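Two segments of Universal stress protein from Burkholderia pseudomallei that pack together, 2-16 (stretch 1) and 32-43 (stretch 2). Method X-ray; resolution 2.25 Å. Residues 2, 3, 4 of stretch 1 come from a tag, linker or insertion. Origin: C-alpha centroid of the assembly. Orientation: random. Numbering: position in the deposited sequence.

Stretch 1 (2-16) PGSMYSIILVALDGS
Stretch 2 (32-43) DAHARLVPVYVV

Strands 8-13 and 36-43 run parallel, their directions 23° apart and axes 4.6 Å apart at closest, with Ile 8 level with Arg 36 (CA-CA 4.7 Å) and Leu 13 with Tyr 41 (CA-CA 5.0 Å). Residues 8-13 are extended, phi -87 to -127° and psi 117 to 150°. A type I turn, from tag residue Ser 4 to Ser 7, leads into the strand; Ser 7 OG (chi1 p) donates to Ser 4 O at 3.0 Å. Tyr 6 O lies 3.1 Å from Ala 35 CB. In the backbone ladder Ile 9 and Val 11 each donate and accept, Ser 7 accepts and Leu 13 donates. It begins with Arg 36 N to Ser 7 O (2.8 Å). Ile 9 N donates to Arg 36 O (2.8 Å) and Val 38 N to Ile 9 O (2.7 Å); Ile 9 (mt) CB makes an apolar contact with Leu 37 (tp) CD1 at 3.8 Å. On the other face Leu 10 (tt) CD2 meets Val 40 (chi1 m) CG2, also apolar, at 3.6 Å. Val 11 N bonds weakly to Val 38 O (3.3 Å), and Val 40 N donates to Val 11 O (2.9 Å); Pro 39 CA makes a CA-H...O contact to Val 11 O at 3.3 Å. Leu 13 N donates to Val 40 O (2.8 Å), while Leu 13 (mt) CD1 packs 3.7 Å from Pro 39 CB. Beyond, one water links Asp 14 O (2.7 Å) and Tyr 41 OH (2.8 Å).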

# COMPACT_ATOMS: atom_id res chain seq x y z
N PRO A 2 7.19 -13.19 -12.71
CA PRO A 2 7.01 -11.97 -11.92
C PRO A 2 8.32 -11.47 -11.31
O PRO A 2 9.17 -12.27 -10.92
CB PRO A 2 6.04 -12.41 -10.82
CG PRO A 2 6.25 -13.87 -10.69
CD PRO A 2 6.56 -14.36 -12.08
N GLY A 3 8.47 -10.15 -11.22
CA GLY A 3 9.68 -9.54 -10.71
C GLY A 3 9.89 -9.79 -9.23
O GLY A 3 9.06 -10.42 -8.58
N SER A 4 10.99 -9.27 -8.69
CA SER A 4 11.34 -9.47 -7.28
C SER A 4 10.88 -8.32 -6.40
O SER A 4 11.01 -8.38 -5.18
CB SER A 4 12.85 -9.66 -7.13
OG SER A 4 13.55 -8.43 -7.25
N MET A 5 10.37 -7.26 -7.02
CA MET A 5 9.91 -6.09 -6.29
C MET A 5 8.75 -6.46 -5.36
O MET A 5 8.49 -5.79 -4.36
CB MET A 5 9.49 -4.98 -7.25
CG MET A 5 9.13 -3.67 -6.55
SD MET A 5 8.66 -2.34 -7.68
CE MET A 5 10.18 -2.09 -8.60
N TYR A 6 8.05 -7.53 -5.71
CA TYR A 6 6.95 -8.01 -4.90
C TYR A 6 7.05 -9.51 -4.68
O TYR A 6 6.05 -10.19 -4.52
CB TYR A 6 5.61 -7.67 -5.55
CG TYR A 6 5.41 -6.19 -5.82
CD1 TYR A 6 5.15 -5.31 -4.78
CD2 TYR A 6 5.49 -5.68 -7.11
CE1 TYR A 6 4.97 -3.96 -5.01
CE2 TYR A 6 5.32 -4.33 -7.35
CZ TYR A 6 5.05 -3.48 -6.30
OH TYR A 6 4.87 -2.13 -6.53
N SER A 7 8.28 -10.03 -4.68
CA SER A 7 8.52 -11.46 -4.54
C SER A 7 8.11 -11.99 -3.17
O SER A 7 7.57 -13.09 -3.05
CB SER A 7 9.99 -11.78 -4.79
OG SER A 7 10.82 -11.08 -3.89
N ILE A 8 8.37 -11.20 -2.13
CA ILE A 8 8.05 -11.60 -0.76
C ILE A 8 7.21 -10.54 -0.05
O ILE A 8 7.65 -9.41 0.16
CB ILE A 8 9.32 -11.88 0.06
CG1 ILE A 8 10.07 -13.08 -0.52
CG2 ILE A 8 8.97 -12.12 1.52
CD1 ILE A 8 11.43 -13.32 0.11
N ILE A 9 5.99 -10.92 0.31
CA ILE A 9 5.05 -10.00 0.94
C ILE A 9 4.85 -10.32 2.42
O ILE A 9 4.63 -11.47 2.79
CB ILE A 9 3.68 -10.02 0.24
CG1 ILE A 9 3.85 -9.85 -1.27
CG2 ILE A 9 2.78 -8.94 0.82
CD1 ILE A 9 2.55 -9.99 -2.04
N LEU A 10 4.91 -9.29 3.25
CA LEU A 10 4.68 -9.44 4.69
C LEU A 10 3.34 -8.82 5.07
O LEU A 10 3.04 -7.69 4.68
CB LEU A 10 5.83 -8.79 5.47
CG LEU A 10 5.94 -9.01 6.99
CD1 LEU A 10 7.39 -8.86 7.42
CD2 LEU A 10 5.07 -8.03 7.75
N VAL A 11 2.54 -9.55 5.84
CA VAL A 11 1.27 -9.04 6.34
C VAL A 11 1.19 -9.20 7.86
O VAL A 11 1.42 -10.28 8.40
CB VAL A 11 0.07 -9.75 5.66
CG1 VAL A 11 0.23 -11.25 5.70
CG2 VAL A 11 -1.25 -9.32 6.30
N ALA A 12 0.87 -8.11 8.55
CA ALA A 12 0.84 -8.10 10.01
C ALA A 12 -0.51 -8.56 10.54
O ALA A 12 -1.55 -7.97 10.22
CB ALA A 12 1.18 -6.71 10.54
N LEU A 13 -0.49 -9.60 11.37
CA LEU A 13 -1.72 -10.13 11.96
C LEU A 13 -1.73 -9.95 13.48
O LEU A 13 -0.68 -9.93 14.12
CB LEU A 13 -1.87 -11.61 11.61
CG LEU A 13 -1.75 -12.00 10.14
CD1 LEU A 13 -1.88 -13.50 9.97
CD2 LEU A 13 -2.78 -11.27 9.28
N ASP A 14 -2.92 -9.80 14.04
CA ASP A 14 -3.07 -9.69 15.49
C ASP A 14 -4.35 -10.38 15.95
O ASP A 14 -4.68 -10.38 17.14
CB ASP A 14 -3.06 -8.22 15.93
CG ASP A 14 -4.25 -7.43 15.41
OD1 ASP A 14 -4.92 -7.90 14.47
OD2 ASP A 14 -4.51 -6.32 15.94
N GLY A 15 -5.07 -10.97 15.00
CA GLY A 15 -6.28 -11.70 15.31
C GLY A 15 -7.55 -10.93 15.02
O GLY A 15 -8.63 -11.51 14.94
N SER A 16 -7.41 -9.62 14.86
CA SER A 16 -8.56 -8.75 14.63
C SER A 16 -9.19 -9.01 13.26
O SER A 16 -8.53 -9.52 12.35
CB SER A 16 -8.16 -7.28 14.75
OG SER A 16 -7.27 -6.91 13.72
N ASP A 32 -2.03 -13.54 -7.22
CA ASP A 32 -2.04 -12.85 -8.50
C ASP A 32 -0.63 -12.56 -8.99
O ASP A 32 -0.33 -12.71 -10.18
CB ASP A 32 -2.84 -11.55 -8.41
CG ASP A 32 -4.34 -11.78 -8.34
OD1 ASP A 32 -4.77 -12.93 -8.60
OD2 ASP A 32 -5.08 -10.83 -8.04
N ALA A 33 0.23 -12.13 -8.08
CA ALA A 33 1.60 -11.78 -8.43
C ALA A 33 2.53 -12.97 -8.31
O ALA A 33 3.74 -12.84 -8.53
CB ALA A 33 2.09 -10.64 -7.56
N HIS A 34 1.97 -14.13 -7.98
CA HIS A 34 2.73 -15.36 -7.80
C HIS A 34 3.85 -15.15 -6.80
O HIS A 34 5.00 -15.55 -7.03
CB HIS A 34 3.30 -15.85 -9.14
CG HIS A 34 2.25 -16.28 -10.12
ND1 HIS A 34 1.12 -15.53 -10.38
CD2 HIS A 34 2.17 -17.38 -10.90
CE1 HIS A 34 0.39 -16.16 -11.28
NE2 HIS A 34 1.00 -17.28 -11.61
N ALA A 35 3.51 -14.52 -5.68
CA ALA A 35 4.50 -14.11 -4.70
C ALA A 35 4.47 -14.98 -3.45
O ALA A 35 3.49 -15.67 -3.18
CB ALA A 35 4.27 -12.66 -4.33
N ARG A 36 5.55 -14.93 -2.68
CA ARG A 36 5.60 -15.59 -1.39
C ARG A 36 4.98 -14.70 -0.33
O ARG A 36 5.24 -13.50 -0.28
CB ARG A 36 7.05 -15.94 -1.02
CG ARG A 36 7.71 -16.94 -1.94
CD ARG A 36 9.14 -17.20 -1.52
NE ARG A 36 9.22 -17.78 -0.18
CZ ARG A 36 9.22 -19.08 0.07
NH1 ARG A 36 9.15 -19.95 -0.93
NH2 ARG A 36 9.29 -19.52 1.32
N LEU A 37 4.15 -15.29 0.53
CA LEU A 37 3.51 -14.53 1.60
C LEU A 37 4.07 -14.93 2.96
O LEU A 37 4.24 -16.11 3.24
CB LEU A 37 2.00 -14.73 1.57
CG LEU A 37 1.19 -13.78 2.45
CD1 LEU A 37 1.25 -12.36 1.90
CD2 LEU A 37 -0.24 -14.25 2.58
N VAL A 38 4.35 -13.94 3.79
CA VAL A 38 4.86 -14.20 5.13
C VAL A 38 4.04 -13.43 6.16
O VAL A 38 4.36 -12.28 6.48
CB VAL A 38 6.35 -13.82 5.27
CG1 VAL A 38 6.83 -14.10 6.68
CG2 VAL A 38 7.20 -14.57 4.26
N PRO A 39 2.96 -14.05 6.66
CA PRO A 39 2.17 -13.46 7.75
C PRO A 39 2.95 -13.44 9.06
O PRO A 39 3.57 -14.45 9.41
CB PRO A 39 0.96 -14.40 7.86
CG PRO A 39 0.93 -15.16 6.57
CD PRO A 39 2.37 -15.30 6.17
N VAL A 40 2.93 -12.32 9.77
CA VAL A 40 3.61 -12.26 11.05
C VAL A 40 2.64 -11.88 12.17
O VAL A 40 1.80 -11.00 12.02
CB VAL A 40 4.79 -11.26 11.03
CG1 VAL A 40 5.83 -11.68 10.00
CG2 VAL A 40 4.31 -9.85 10.75
N TYR A 41 2.76 -12.59 13.29
CA TYR A 41 2.00 -12.26 14.48
C TYR A 41 2.93 -11.59 15.49
O TYR A 41 3.93 -12.17 15.89
CB TYR A 41 1.36 -13.51 15.09
CG TYR A 41 0.50 -13.23 16.31
CD1 TYR A 41 -0.86 -12.99 16.18
CD2 TYR A 41 1.05 -13.21 17.59
CE1 TYR A 41 -1.65 -12.74 17.29
CE2 TYR A 41 0.27 -12.96 18.70
CZ TYR A 41 -1.08 -12.72 18.55
OH TYR A 41 -1.85 -12.47 19.66
N VAL A 42 2.59 -10.37 15.89
CA VAL A 42 3.45 -9.59 16.76
C VAL A 42 3.07 -9.75 18.23
O VAL A 42 1.99 -9.32 18.65
CB VAL A 42 3.42 -8.09 16.40
N VAL A 43 3.96 -10.36 19.01
CA VAL A 43 3.76 -10.45 20.45
C VAL A 43 4.34 -9.21 21.13
O VAL A 43 5.56 -9.06 21.24
CB VAL A 43 4.42 -11.71 21.04
CG1 VAL A 43 4.15 -11.80 22.53
CG2 VAL A 43 3.90 -12.95 20.33
O HOH W 1 -4.55 -11.63 19.58